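Local structure of intracellular growth locus, subunit C (Francisella tularensis subsp. tularensis, 2QWU) at residues Ser157-Pro162 with Ile177-Gly182; Ser72-Ser77 with Ser88-Val93; Thr42-Lys47 with Glu104-Ser109; Ile95-Arg100 with Gly172-Ile177; Ser114-Lys119 with Glu147-Ser152. The protein belongs to the IglC family of a Francisella pathogenicity island and probably serves intracellular growth as a tube component of an atypical type VI secretion system. The protein carries 2 engineered substitutions. All coordinates share one frame; numbering follows the deposited sequence.

The five contacts illustrate how one antiparallel sheet can organise a whole fold: every one of them reaches it. Contacts 1 and 2 are strand pairings with centres about 9 Å apart, joined through the neighbouring strands 173-184 and 86-96, so that four strands run side by side. Contact 4 continues the pairing of those two central strands toward helix 97-114, sharing I177 with contact 1. Contact 3 packs the same helix on a hairpin turn, and contact 5 lies about 11 Å from it between centres, where A44 meets M118 and pairs with K119. Contacts 4 and 5 are most distant, about 23 Å between centres. None of the five contains a metal or bound ligand.

Contact 1. Residues Ser157-Pro162 with Ile177-Gly182; sequences SISIEP and IISIDG
S157, S159 and E161 pair with D181, S179 and I177 as three successive hydrogen-bonded pairs of an antiparallel beta hairpin, strands 157-162 and 173-184, with I158 facing I180 and I160 facing I178 at the non-hydrogen-bonded positions between them. The strand axes approach to 4.7 Å and run at 176°, almost exactly antiparallel. Each hydrogen-bonded pair makes both of its backbone bonds. At the middle pair, S179 N to S159 O (2.9 Å) and its reciprocal partner both lie in the carbonyl plane, whereas at the end of the pairing S157 N comes in well above the plane of D181 O and the bond lengthens to 3.2 Å. I158, I160, I178 and I180 share one face, the neighbouring ones side by side. I178 sits between two of them: its CG1 touches I160 CG2 at 3.9 Å, while its CG2 meets I158 CD1 at 4.1 Å. I158 CG1 also reaches I180 CG1. The serines occupy the other face, where S159 OG lies 3.5 Å from S179 CB. Here S159 OG stands between its own backbone N and carbonyl carbon (chi1 62°), and a water bridges the two hydroxyls, 3.0 Å from S159 OG and 3.0 Å from S179 OG, while donating to I177 O. Helix 97-114 packs on the isoleucine face, where I160 touches R100, I103 and E104; on the serine face I177 and S179 touch T90. Backbone bonds of I178 with L91 and I180 with I89 bring in strand 86-96, leaving 173-184 as the middle strand of three.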
# COMPACT_ATOMS: atom_id res chain seq x y z
N SER A 157 -3.52 5.21 -14.62
CA SER A 157 -2.54 6.29 -14.58
C SER A 157 -1.43 5.90 -13.61
O SER A 157 -1.70 5.28 -12.60
CB SER A 157 -3.21 7.58 -14.12
OG SER A 157 -2.30 8.64 -14.14
N ILE A 158 -0.17 6.22 -13.92
CA ILE A 158 0.90 5.92 -13.00
C ILE A 158 1.95 6.98 -13.06
O ILE A 158 2.22 7.56 -14.12
CB ILE A 158 1.57 4.51 -13.27
CG1 ILE A 158 2.63 4.20 -12.18
CG2 ILE A 158 2.30 4.51 -14.62
CD1 ILE A 158 3.19 2.73 -12.23
N SER A 159 2.49 7.34 -11.91
CA SER A 159 3.58 8.29 -11.94
C SER A 159 4.59 7.81 -10.91
O SER A 159 4.19 7.22 -9.90
CB SER A 159 3.14 9.69 -11.58
OG SER A 159 2.63 9.74 -10.26
N ILE A 160 5.88 7.99 -11.19
CA ILE A 160 6.92 7.57 -10.23
C ILE A 160 7.80 8.78 -10.10
O ILE A 160 8.41 9.25 -11.06
CB ILE A 160 7.75 6.36 -10.70
CG1 ILE A 160 6.84 5.17 -10.99
CG2 ILE A 160 8.78 5.98 -9.58
CD1 ILE A 160 7.54 3.90 -11.46
N GLU A 161 7.85 9.31 -8.90
CA GLU A 161 8.61 10.54 -8.67
C GLU A 161 9.67 10.39 -7.63
O GLU A 161 9.40 9.85 -6.54
CB GLU A 161 7.67 11.63 -8.23
CG GLU A 161 6.61 11.95 -9.25
CD GLU A 161 5.74 13.12 -8.82
OE1 GLU A 161 5.83 13.52 -7.62
OE2 GLU A 161 4.97 13.62 -9.66
N PRO A 162 10.89 10.88 -7.91
CA PRO A 162 11.95 10.77 -6.92
C PRO A 162 11.74 11.86 -5.85
O PRO A 162 11.13 12.90 -6.12
CB PRO A 162 13.23 10.98 -7.75
CG PRO A 162 12.77 11.86 -8.88
CD PRO A 162 11.44 11.24 -9.23
N ILE A 177 8.06 7.97 -4.97
CA ILE A 177 6.66 7.78 -4.67
C ILE A 177 5.95 7.32 -5.94
O ILE A 177 6.01 8.00 -6.96
CB ILE A 177 6.08 9.10 -4.13
CG1 ILE A 177 6.84 9.42 -2.83
CG2 ILE A 177 4.58 8.98 -3.99
CD1 ILE A 177 6.21 10.48 -1.91
N ILE A 178 5.30 6.16 -5.88
CA ILE A 178 4.60 5.58 -7.03
C ILE A 178 3.12 5.75 -6.79
O ILE A 178 2.56 5.20 -5.83
CB ILE A 178 4.92 4.03 -7.18
CG1 ILE A 178 6.42 3.84 -7.31
CG2 ILE A 178 4.14 3.43 -8.28
CD1 ILE A 178 6.77 2.29 -7.33
N SER A 179 2.49 6.56 -7.64
CA SER A 179 1.04 6.84 -7.52
C SER A 179 0.34 6.17 -8.64
O SER A 179 0.63 6.45 -9.79
CB SER A 179 0.73 8.36 -7.60
OG SER A 179 1.47 9.07 -6.61
N ILE A 180 -0.61 5.29 -8.32
CA ILE A 180 -1.30 4.52 -9.35
C ILE A 180 -2.79 4.72 -9.19
O ILE A 180 -3.32 4.67 -8.07
CB ILE A 180 -1.02 3.00 -9.20
CG1 ILE A 180 0.47 2.81 -8.91
CG2 ILE A 180 -1.44 2.28 -10.51
CD1 ILE A 180 0.82 1.35 -8.55
N ASP A 181 -3.49 4.96 -10.31
CA ASP A 181 -4.94 5.17 -10.25
C ASP A 181 -5.58 4.26 -11.30
O ASP A 181 -4.91 3.75 -12.18
CB ASP A 181 -5.31 6.64 -10.62
CG ASP A 181 -4.74 7.68 -9.65
OD1 ASP A 181 -5.21 7.78 -8.47
OD2 ASP A 181 -3.80 8.41 -10.08
N GLY A 182 -6.88 4.03 -11.16
CA GLY A 182 -7.65 3.20 -12.09
C GLY A 182 -7.40 1.70 -12.00
O GLY A 182 -7.33 1.00 -13.03
O HOH W 1 4.12 9.86 -7.69

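Contact 2. Residues Ser72-Ser77 with Ser88-Val93; sequences SVIRMS and SITLGV. Engineered in segment 72-77: M76 (natural residue Leu).
S72 pairs with G92 and S77 with S88 at the two ends of an antiparallel pairing whose strands run at 148°, and between these ends a classic beta bulge sets both I74 and R75 against T90. T90 O takes the N-H of I74, with I74 N at 2.9 Å. A weak bond from R75 N reaches T90 O at 3.4 Å; R75 O in turn receives T90 N. One face is apolar. V73 forks over its neighbours, CG2 reaching L91 CD2 (3.9 Å) alongside it, while CG1, anti to the backbone N (chi1 179°), meets I89 CG1, a side chain that runs at about a right angle to it. Farther along, the SE atom of the engineered selenomethionine M76 rests 4.2 Å from I89 CD1. The opposite face is mixed in character: the aliphatic part of R75 lies beside T90, its CD 3.8 Å from T90 OG1. At G92, where no side chain intervenes, S72 OG comes within 3.3 Å of G92 CA and I74 CD1 within 3.8 Å of G92 N; the S72 hydroxyl has its hydrogen-bond partner in Y175 OH. The hairpin lies near the centre of the chain. Strand 18-21 and strand 37-43 pair with the outer edge of 71-79, L41 covers L91 on the apolar face, and strand 173-184 lies along the other edge of 86-96.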
# COMPACT_ATOMS: atom_id res chain seq x y z
N SER A 72 6.42 0.96 1.15
CA SER A 72 5.51 1.45 2.17
C SER A 72 4.21 1.71 1.38
O SER A 72 4.22 1.85 0.13
CB SER A 72 5.98 2.78 2.75
OG SER A 72 6.04 3.74 1.68
N VAL A 73 3.08 1.66 2.10
CA VAL A 73 1.80 2.05 1.47
C VAL A 73 1.48 3.39 2.15
O VAL A 73 1.24 3.43 3.36
CB VAL A 73 0.68 1.05 1.73
CG1 VAL A 73 -0.59 1.55 1.08
CG2 VAL A 73 1.06 -0.30 1.14
N ILE A 74 1.53 4.47 1.37
CA ILE A 74 1.32 5.84 1.87
C ILE A 74 -0.14 6.29 1.80
O ILE A 74 -0.61 7.02 2.68
CB ILE A 74 2.22 6.84 1.06
CG1 ILE A 74 3.69 6.51 1.32
CG2 ILE A 74 1.98 8.25 1.45
CD1 ILE A 74 4.62 7.05 0.20
N ARG A 75 -0.83 5.86 0.74
CA ARG A 75 -2.24 6.19 0.60
C ARG A 75 -2.92 5.11 -0.16
O ARG A 75 -2.32 4.45 -1.03
CB ARG A 75 -2.44 7.48 -0.18
CG ARG A 75 -1.52 8.54 0.23
CD ARG A 75 -1.60 9.72 -0.74
NE ARG A 75 -2.91 10.36 -0.77
CZ ARG A 75 -3.14 11.63 -0.42
NH1 ARG A 75 -2.15 12.43 -0.00
NH2 ARG A 75 -4.36 12.13 -0.55
N MSE A 76 -4.18 4.91 0.19
CA MSE A 76 -4.95 3.96 -0.54
C MSE A 76 -6.39 4.38 -0.48
O MSE A 76 -6.84 4.85 0.56
CB MSE A 76 -4.83 2.55 0.02
CG MSE A 76 -5.37 1.56 -0.95
SE MSE A 76 -4.92 -0.13 -0.40
CE MSE A 76 -5.67 -1.01 -1.78
N SER A 77 -7.10 4.21 -1.59
CA SER A 77 -8.53 4.55 -1.66
C SER A 77 -9.24 3.40 -2.36
O SER A 77 -8.84 2.93 -3.43
CB SER A 77 -8.71 5.89 -2.38
OG SER A 77 -10.10 6.18 -2.57
N SER A 88 -7.15 3.31 -5.94
CA SER A 88 -5.93 4.08 -6.23
C SER A 88 -5.00 3.77 -5.06
O SER A 88 -5.45 3.47 -3.96
CB SER A 88 -6.21 5.60 -6.36
OG SER A 88 -6.75 6.12 -5.17
N ILE A 89 -3.70 3.77 -5.33
CA ILE A 89 -2.73 3.47 -4.28
C ILE A 89 -1.47 4.27 -4.50
O ILE A 89 -1.08 4.57 -5.63
CB ILE A 89 -2.44 1.91 -4.23
CG1 ILE A 89 -1.61 1.57 -2.97
CG2 ILE A 89 -1.62 1.44 -5.49
CD1 ILE A 89 -1.53 0.03 -2.80
N THR A 90 -0.81 4.62 -3.41
CA THR A 90 0.46 5.36 -3.45
C THR A 90 1.46 4.57 -2.62
O THR A 90 1.19 4.27 -1.46
CB THR A 90 0.30 6.78 -2.87
OG1 THR A 90 -0.64 7.50 -3.70
CG2 THR A 90 1.62 7.52 -2.98
N LEU A 91 2.57 4.17 -3.28
CA LEU A 91 3.59 3.35 -2.63
C LEU A 91 4.92 4.09 -2.57
O LEU A 91 5.23 4.85 -3.47
CB LEU A 91 3.78 2.04 -3.45
CG LEU A 91 2.53 1.17 -3.64
CD1 LEU A 91 2.65 0.33 -4.87
CD2 LEU A 91 2.40 0.31 -2.44
N GLY A 92 5.70 3.86 -1.51
CA GLY A 92 7.01 4.47 -1.40
C GLY A 92 8.03 3.34 -1.58
O GLY A 92 7.91 2.32 -0.92
N VAL A 93 8.99 3.49 -2.51
CA VAL A 93 10.00 2.47 -2.71
C VAL A 93 11.38 3.10 -2.70
O VAL A 93 11.54 4.30 -2.94
CB VAL A 93 9.79 1.68 -4.03
CG1 VAL A 93 8.40 1.01 -4.00
CG2 VAL A 93 9.87 2.65 -5.25

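Contact 3. Residues Thr42-Lys47 with Glu104-Ser109; sequences TIAGEK and EEKVSS
K106 reaches from helix 97-114 to the hairpin turn at I43-E46 and supplies all the polar bonds between the two. Its NZ is held by two acceptors, A44 O at 3.0 Å and E46 OE1 at 2.9 Å, the second forming a salt bridge. The backbone oxygen is met nearly along the C=O axis, while the carboxylate oxygen is met on its anti side and 29° out of the carboxylate plane. The lysine is folded to get there: CG leaves anti to the backbone N, a bend at chi2 (67°) turns CD, and one at chi4 (-65°) sets NZ between A44 O and E46 OE1. Its methylenes also touch, CG lying 3.8 Å from A44 CB. Apolar contact fills the other flank. V107 CG2 meets I43 CG2 at 3.6 Å and A44 CB at 3.9 Å, so that the alanine methyl faces both helix residues. Beyond the pair, M118 touches A44 and F156 touches V107. Within the turn, I43 N to E46 O and E46 N to I43 O, each 2.8 Å, close a beta hairpin with a two-residue loop, A44-G45, both at positive phi. This is the type I' turn, the tight form well suited to the twist of such hairpins, here docked on the side of a helix.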
# COMPACT_ATOMS: atom_id res chain seq x y z
N THR A 42 5.57 -6.79 -6.33
CA THR A 42 5.86 -7.04 -7.73
C THR A 42 4.98 -6.16 -8.59
O THR A 42 3.79 -6.11 -8.37
CB THR A 42 5.62 -8.50 -8.08
OG1 THR A 42 6.42 -9.27 -7.20
CG2 THR A 42 6.05 -8.79 -9.58
N ILE A 43 5.60 -5.48 -9.56
CA ILE A 43 4.85 -4.63 -10.47
C ILE A 43 5.17 -4.99 -11.93
O ILE A 43 6.33 -4.89 -12.34
CB ILE A 43 5.20 -3.12 -10.27
CG1 ILE A 43 4.77 -2.66 -8.88
CG2 ILE A 43 4.44 -2.26 -11.31
CD1 ILE A 43 5.26 -1.26 -8.53
N ALA A 44 4.15 -5.40 -12.67
CA ALA A 44 4.32 -5.77 -14.09
C ALA A 44 5.46 -6.80 -14.17
O ALA A 44 6.28 -6.79 -15.09
CB ALA A 44 4.64 -4.52 -14.91
N GLY A 45 5.50 -7.69 -13.19
CA GLY A 45 6.51 -8.73 -13.15
C GLY A 45 7.86 -8.34 -12.58
O GLY A 45 8.74 -9.20 -12.41
N GLU A 46 8.06 -7.06 -12.26
CA GLU A 46 9.35 -6.66 -11.71
C GLU A 46 9.25 -6.74 -10.21
O GLU A 46 8.36 -6.14 -9.61
CB GLU A 46 9.72 -5.24 -12.15
CG GLU A 46 9.68 -5.05 -13.67
CD GLU A 46 10.72 -5.89 -14.41
OE1 GLU A 46 10.46 -6.24 -15.59
OE2 GLU A 46 11.81 -6.18 -13.84
N LYS A 47 10.14 -7.50 -9.60
CA LYS A 47 10.19 -7.68 -8.14
C LYS A 47 11.01 -6.56 -7.49
O LYS A 47 12.17 -6.33 -7.85
CB LYS A 47 10.83 -9.04 -7.82
CG LYS A 47 9.91 -10.17 -8.10
CD LYS A 47 10.56 -11.58 -8.01
CE LYS A 47 9.67 -12.60 -8.76
NZ LYS A 47 9.94 -14.04 -8.38
N GLU A 104 8.74 1.99 -15.29
CA GLU A 104 7.76 2.74 -16.05
C GLU A 104 7.57 2.15 -17.43
O GLU A 104 6.43 2.04 -17.94
CB GLU A 104 8.20 4.21 -16.18
CG GLU A 104 8.20 5.03 -14.91
CD GLU A 104 8.83 6.43 -15.12
OE1 GLU A 104 9.69 6.62 -16.05
OE2 GLU A 104 8.51 7.35 -14.34
N GLU A 105 8.69 1.79 -18.05
CA GLU A 105 8.64 1.20 -19.40
C GLU A 105 7.97 -0.15 -19.44
O GLU A 105 7.27 -0.48 -20.39
CB GLU A 105 10.06 1.07 -19.99
CG GLU A 105 10.66 2.42 -20.40
CD GLU A 105 12.10 2.30 -20.85
OE1 GLU A 105 12.60 1.15 -20.96
OE2 GLU A 105 12.75 3.35 -21.07
N LYS A 106 8.21 -0.96 -18.42
CA LYS A 106 7.61 -2.28 -18.36
C LYS A 106 6.10 -2.16 -18.16
O LYS A 106 5.32 -2.86 -18.80
CB LYS A 106 8.24 -3.08 -17.21
CG LYS A 106 7.73 -4.51 -17.13
CD LYS A 106 8.19 -5.33 -18.37
CE LYS A 106 7.69 -6.78 -18.31
NZ LYS A 106 8.33 -7.49 -17.14
N VAL A 107 5.68 -1.24 -17.29
CA VAL A 107 4.26 -1.06 -17.07
C VAL A 107 3.54 -0.62 -18.34
O VAL A 107 2.54 -1.23 -18.73
CB VAL A 107 4.01 -0.04 -15.90
CG1 VAL A 107 2.55 0.35 -15.87
CG2 VAL A 107 4.47 -0.66 -14.57
N SER A 108 4.08 0.38 -19.02
CA SER A 108 3.53 0.90 -20.24
C SER A 108 3.44 -0.20 -21.32
O SER A 108 2.46 -0.28 -22.07
CB SER A 108 4.40 2.07 -20.74
OG SER A 108 3.80 2.68 -21.88
N SER A 109 4.46 -1.04 -21.40
CA SER A 109 4.45 -2.09 -22.40
C SER A 109 3.32 -3.12 -22.19
O SER A 109 2.71 -3.62 -23.14
CB SER A 109 5.79 -2.80 -22.39
OG SER A 109 6.75 -1.94 -23.01

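Contact 4. Residues Ile95-Arg100 with Gly172-Ile177; sequences IKSNVR and GMRYHI
I95 and R174 exchange backbone bonds as an antiparallel hydrogen-bonded pair: R174 N gives to I95 O at 2.9 Å and I95 N to R174 O at 3.2 Å. R174 O takes a second donor, H176 ND1, also at 2.9 Å, and the two N-H groups approach it from opposite faces of its plane. That bond lies in the plane of the imidazole ring and fixes its rotation. I95 CG1, placed between its own backbone N and carbonyl carbon (chi1 56°), sits over one ring face, 3.7 Å from the H176 centroid and offset toward the rim. H176 NE2 is hydrogen-bonded to a water at 2.7 Å, and that water accepts from R100 NH1 (2.9 Å). G172 O accepts from two waters. One accepts from S97 N, in the first turn of helix 97-114; the other accepts from R174 NH1 and is hydrogen-bonded to S97 OG. R174 NE has its own partner in E164, through a salt bridge. Direct backbone bonds thus join the strands, and water completes the junction where strand 86-96 passes into the helix. In H176, ND1 acts as donor; the nearby R100 guanidinium would probably disfavour a second ring proton, although R100 also has a weak, long ion pair with E104.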
# COMPACT_ATOMS: atom_id res chain seq x y z
N ILE A 95 14.72 3.02 -4.66
CA ILE A 95 15.30 2.49 -5.91
C ILE A 95 16.25 3.48 -6.56
O ILE A 95 16.22 4.69 -6.26
CB ILE A 95 14.18 2.19 -6.96
CG1 ILE A 95 13.34 3.47 -7.21
CG2 ILE A 95 13.26 1.06 -6.44
CD1 ILE A 95 12.24 3.32 -8.28
N LYS A 96 17.07 2.96 -7.47
CA LYS A 96 17.98 3.82 -8.24
C LYS A 96 17.16 4.43 -9.39
O LYS A 96 16.12 3.91 -9.79
CB LYS A 96 19.13 2.97 -8.81
CG LYS A 96 20.00 2.38 -7.69
CD LYS A 96 21.11 1.48 -8.20
CE LYS A 96 22.00 2.26 -9.10
NZ LYS A 96 23.35 1.64 -9.29
N SER A 97 17.64 5.55 -9.90
CA SER A 97 16.99 6.27 -10.98
C SER A 97 16.78 5.40 -12.21
O SER A 97 15.74 5.49 -12.86
CB SER A 97 17.87 7.48 -11.34
OG SER A 97 18.41 8.06 -10.16
N ASN A 98 17.74 4.55 -12.53
CA ASN A 98 17.59 3.72 -13.71
C ASN A 98 16.44 2.71 -13.52
O ASN A 98 15.76 2.36 -14.48
CB ASN A 98 18.91 3.04 -14.03
CG ASN A 98 18.77 1.55 -14.22
OD1 ASN A 98 18.67 0.78 -13.24
ND2 ASN A 98 18.76 1.13 -15.46
N VAL A 99 16.21 2.27 -12.30
CA VAL A 99 15.14 1.31 -12.03
C VAL A 99 13.77 1.99 -12.19
O VAL A 99 12.81 1.36 -12.61
CB VAL A 99 15.28 0.67 -10.59
CG1 VAL A 99 14.07 -0.16 -10.26
CG2 VAL A 99 16.51 -0.24 -10.54
N ARG A 100 13.68 3.27 -11.88
CA ARG A 100 12.42 3.96 -12.04
C ARG A 100 12.00 3.93 -13.52
O ARG A 100 10.86 3.65 -13.88
CB ARG A 100 12.58 5.41 -11.59
CG ARG A 100 11.57 6.35 -12.15
CD ARG A 100 12.22 7.67 -12.30
NE ARG A 100 11.33 8.70 -12.77
CZ ARG A 100 11.60 10.00 -12.68
NH1 ARG A 100 12.76 10.41 -12.15
NH2 ARG A 100 10.70 10.89 -13.09
N GLY A 172 23.18 4.99 -4.19
CA GLY A 172 22.48 5.77 -5.19
C GLY A 172 20.98 5.64 -5.25
O GLY A 172 20.39 6.04 -6.24
N MSE A 173 20.36 5.14 -4.19
CA MSE A 173 18.90 4.99 -4.26
C MSE A 173 18.18 6.13 -3.56
O MSE A 173 18.66 6.64 -2.55
CB MSE A 173 18.47 3.65 -3.62
CG MSE A 173 19.06 2.44 -4.34
SE MSE A 173 18.49 0.85 -3.68
CE MSE A 173 18.97 0.98 -2.02
N ARG A 174 17.02 6.50 -4.09
CA ARG A 174 16.22 7.54 -3.47
C ARG A 174 14.82 7.00 -3.16
O ARG A 174 14.37 6.04 -3.78
CB ARG A 174 16.06 8.73 -4.39
CG ARG A 174 17.31 9.65 -4.41
CD ARG A 174 17.15 10.69 -5.53
NE ARG A 174 18.29 11.59 -5.54
CZ ARG A 174 19.49 11.30 -6.05
NH1 ARG A 174 19.72 10.12 -6.62
NH2 ARG A 174 20.48 12.20 -5.96
N TYR A 175 14.16 7.64 -2.21
CA TYR A 175 12.81 7.19 -1.86
C TYR A 175 11.97 7.77 -2.99
O TYR A 175 11.96 9.02 -3.19
CB TYR A 175 12.44 7.76 -0.51
CG TYR A 175 11.10 7.27 0.01
CD1 TYR A 175 10.89 5.92 0.26
CD2 TYR A 175 10.10 8.18 0.36
CE1 TYR A 175 9.68 5.47 0.88
CE2 TYR A 175 8.93 7.77 0.98
CZ TYR A 175 8.73 6.41 1.23
OH TYR A 175 7.57 5.97 1.88
N HIS A 176 11.25 6.91 -3.72
CA HIS A 176 10.40 7.35 -4.85
C HIS A 176 8.95 7.10 -4.49
O HIS A 176 8.61 6.12 -3.84
CB HIS A 176 10.68 6.56 -6.15
CG HIS A 176 11.96 6.95 -6.88
ND1 HIS A 176 13.22 6.76 -6.37
CD2 HIS A 176 12.12 7.45 -8.13
CE1 HIS A 176 14.13 7.13 -7.28
NE2 HIS A 176 13.48 7.55 -8.35
N ILE A 177 8.06 7.97 -4.97
CA ILE A 177 6.66 7.78 -4.67
C ILE A 177 5.95 7.32 -5.94
O ILE A 177 6.01 8.00 -6.96
CB ILE A 177 6.08 9.10 -4.13
CG1 ILE A 177 6.84 9.42 -2.83
CG2 ILE A 177 4.58 8.98 -3.99
CD1 ILE A 177 6.21 10.48 -1.91
O HOH W 2 17.97 7.61 -7.05
O HOH W 3 20.65 6.04 -8.94
O HOH W 4 14.59 8.77 -10.53

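Contact 5. Residues Ser114-Lys119 with Glu147-Ser152; sequences SATDMK and ELYPIS
E147 meets K119 at the start of strand 147-150, their side chains crossing with K119 CE 3.6 Å from E147 OE1. K119 NZ stays 4.2 Å from E147 OE1, beyond a salt bridge, and a water spans them, donating to E147 OE1 at 2.6 Å and accepting from K119 NZ. L148 turns its side chain from the loop and contributes its carbonyl oxygen, which K119 CA approaches in a C-H...O contact. In Y149, CG stands between the backbone N and the carbonyl carbon (chi1 64°), and the side chain lies beside that of K119, with K119 NZ 3.7 Å from Y149 CD2. K119 NZ donates to T116 O at 2.8 Å, a straight approach with a C=O...N angle of 170°. P150 fits against the loop, its CG 3.3 Å from A115 O; the M118 side chain crosses that of P150 at about a right angle, with its CB touching P150 CG. M118 O is buried without a partner in the model; the nearest group to it across the contact is P150 CD, at 3.1 Å, which carries no N-H. P150 O touches T116 CG2, and S152 C lies 4.1 Å from A115 CB. Strand 147-150 runs between strands 120-122 and 173-184, L148 bonding through its backbone to I120, and Y149 and I151 to T184 and G182, while I110 and L111 of helix 97-114 cover M118 and P150, with F156 touching both.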
# COMPACT_ATOMS: atom_id res chain seq x y z
N SER A 114 -1.86 -5.74 -23.35
CA SER A 114 -3.15 -6.23 -22.83
C SER A 114 -3.24 -5.72 -21.40
O SER A 114 -2.67 -6.29 -20.48
CB SER A 114 -3.18 -7.76 -22.83
OG SER A 114 -4.50 -8.19 -22.47
N ALA A 115 -3.98 -4.65 -21.22
CA ALA A 115 -4.04 -4.02 -19.91
C ALA A 115 -4.35 -4.85 -18.66
O ALA A 115 -3.71 -4.63 -17.62
CB ALA A 115 -4.98 -2.80 -19.99
N THR A 116 -5.27 -5.80 -18.70
CA THR A 116 -5.58 -6.49 -17.45
C THR A 116 -4.52 -7.48 -16.97
O THR A 116 -4.62 -8.04 -15.88
CB THR A 116 -6.91 -7.21 -17.55
OG1 THR A 116 -6.83 -8.17 -18.61
CG2 THR A 116 -8.02 -6.21 -17.82
N ASP A 117 -3.52 -7.69 -17.81
CA ASP A 117 -2.41 -8.58 -17.46
C ASP A 117 -1.35 -7.87 -16.64
O ASP A 117 -0.39 -8.52 -16.20
CB ASP A 117 -1.71 -9.11 -18.72
CG ASP A 117 -2.52 -10.19 -19.45
OD1 ASP A 117 -3.30 -10.92 -18.77
OD2 ASP A 117 -2.33 -10.31 -20.69
N MSE A 118 -1.46 -6.55 -16.46
CA MSE A 118 -0.44 -5.83 -15.69
C MSE A 118 -0.82 -5.98 -14.19
O MSE A 118 -1.68 -5.25 -13.68
CB MSE A 118 -0.38 -4.35 -16.12
CG MSE A 118 0.96 -3.60 -15.78
SE MSE A 118 1.25 -3.32 -13.92
CE MSE A 118 -0.08 -2.20 -13.66
N LYS A 119 -0.16 -6.90 -13.50
CA LYS A 119 -0.49 -7.14 -12.08
C LYS A 119 0.43 -6.47 -11.09
O LYS A 119 1.65 -6.37 -11.31
CB LYS A 119 -0.46 -8.64 -11.76
CG LYS A 119 -1.29 -9.52 -12.70
CD LYS A 119 -2.72 -9.08 -12.84
CE LYS A 119 -3.57 -10.19 -13.47
NZ LYS A 119 -4.99 -9.73 -13.64
N GLU A 147 -3.84 -8.67 -5.08
CA GLU A 147 -3.41 -8.49 -6.45
C GLU A 147 -4.32 -7.46 -7.12
O GLU A 147 -5.56 -7.60 -7.15
CB GLU A 147 -3.49 -9.78 -7.27
CG GLU A 147 -2.90 -9.59 -8.68
CD GLU A 147 -2.62 -10.93 -9.38
OE1 GLU A 147 -3.51 -11.41 -10.10
OE2 GLU A 147 -1.52 -11.51 -9.19
N LEU A 148 -3.70 -6.41 -7.61
CA LEU A 148 -4.44 -5.34 -8.28
C LEU A 148 -4.09 -5.33 -9.77
O LEU A 148 -3.00 -5.75 -10.18
CB LEU A 148 -4.02 -3.98 -7.70
CG LEU A 148 -4.14 -3.80 -6.16
CD1 LEU A 148 -3.36 -2.49 -5.70
CD2 LEU A 148 -5.58 -3.65 -5.77
N TYR A 149 -5.00 -4.82 -10.59
CA TYR A 149 -4.72 -4.78 -12.03
C TYR A 149 -5.52 -3.61 -12.60
O TYR A 149 -6.44 -3.12 -11.96
CB TYR A 149 -5.09 -6.14 -12.69
CG TYR A 149 -6.55 -6.51 -12.63
CD1 TYR A 149 -7.43 -6.04 -13.58
CD2 TYR A 149 -7.03 -7.36 -11.64
CE1 TYR A 149 -8.78 -6.40 -13.55
CE2 TYR A 149 -8.36 -7.72 -11.58
CZ TYR A 149 -9.23 -7.25 -12.54
OH TYR A 149 -10.55 -7.63 -12.50
N PRO A 150 -5.20 -3.16 -13.81
CA PRO A 150 -5.93 -2.02 -14.39
C PRO A 150 -7.34 -2.33 -14.79
O PRO A 150 -7.61 -3.41 -15.31
CB PRO A 150 -5.11 -1.68 -15.64
CG PRO A 150 -3.74 -2.26 -15.36
CD PRO A 150 -4.05 -3.55 -14.66
N ILE A 151 -8.24 -1.38 -14.58
CA ILE A 151 -9.62 -1.55 -15.01
C ILE A 151 -9.54 -1.58 -16.54
O ILE A 151 -10.17 -2.41 -17.21
CB ILE A 151 -10.50 -0.36 -14.57
CG1 ILE A 151 -10.76 -0.44 -13.06
CG2 ILE A 151 -11.80 -0.41 -15.36
CD1 ILE A 151 -11.11 0.90 -12.42
N SER A 152 -8.73 -0.67 -17.09
CA SER A 152 -8.52 -0.56 -18.53
C SER A 152 -7.34 0.37 -18.77
O SER A 152 -6.93 1.08 -17.86
CB SER A 152 -9.76 0.02 -19.20
OG SER A 152 -9.85 1.41 -18.91
O HOH W 5 -5.84 -10.47 -10.90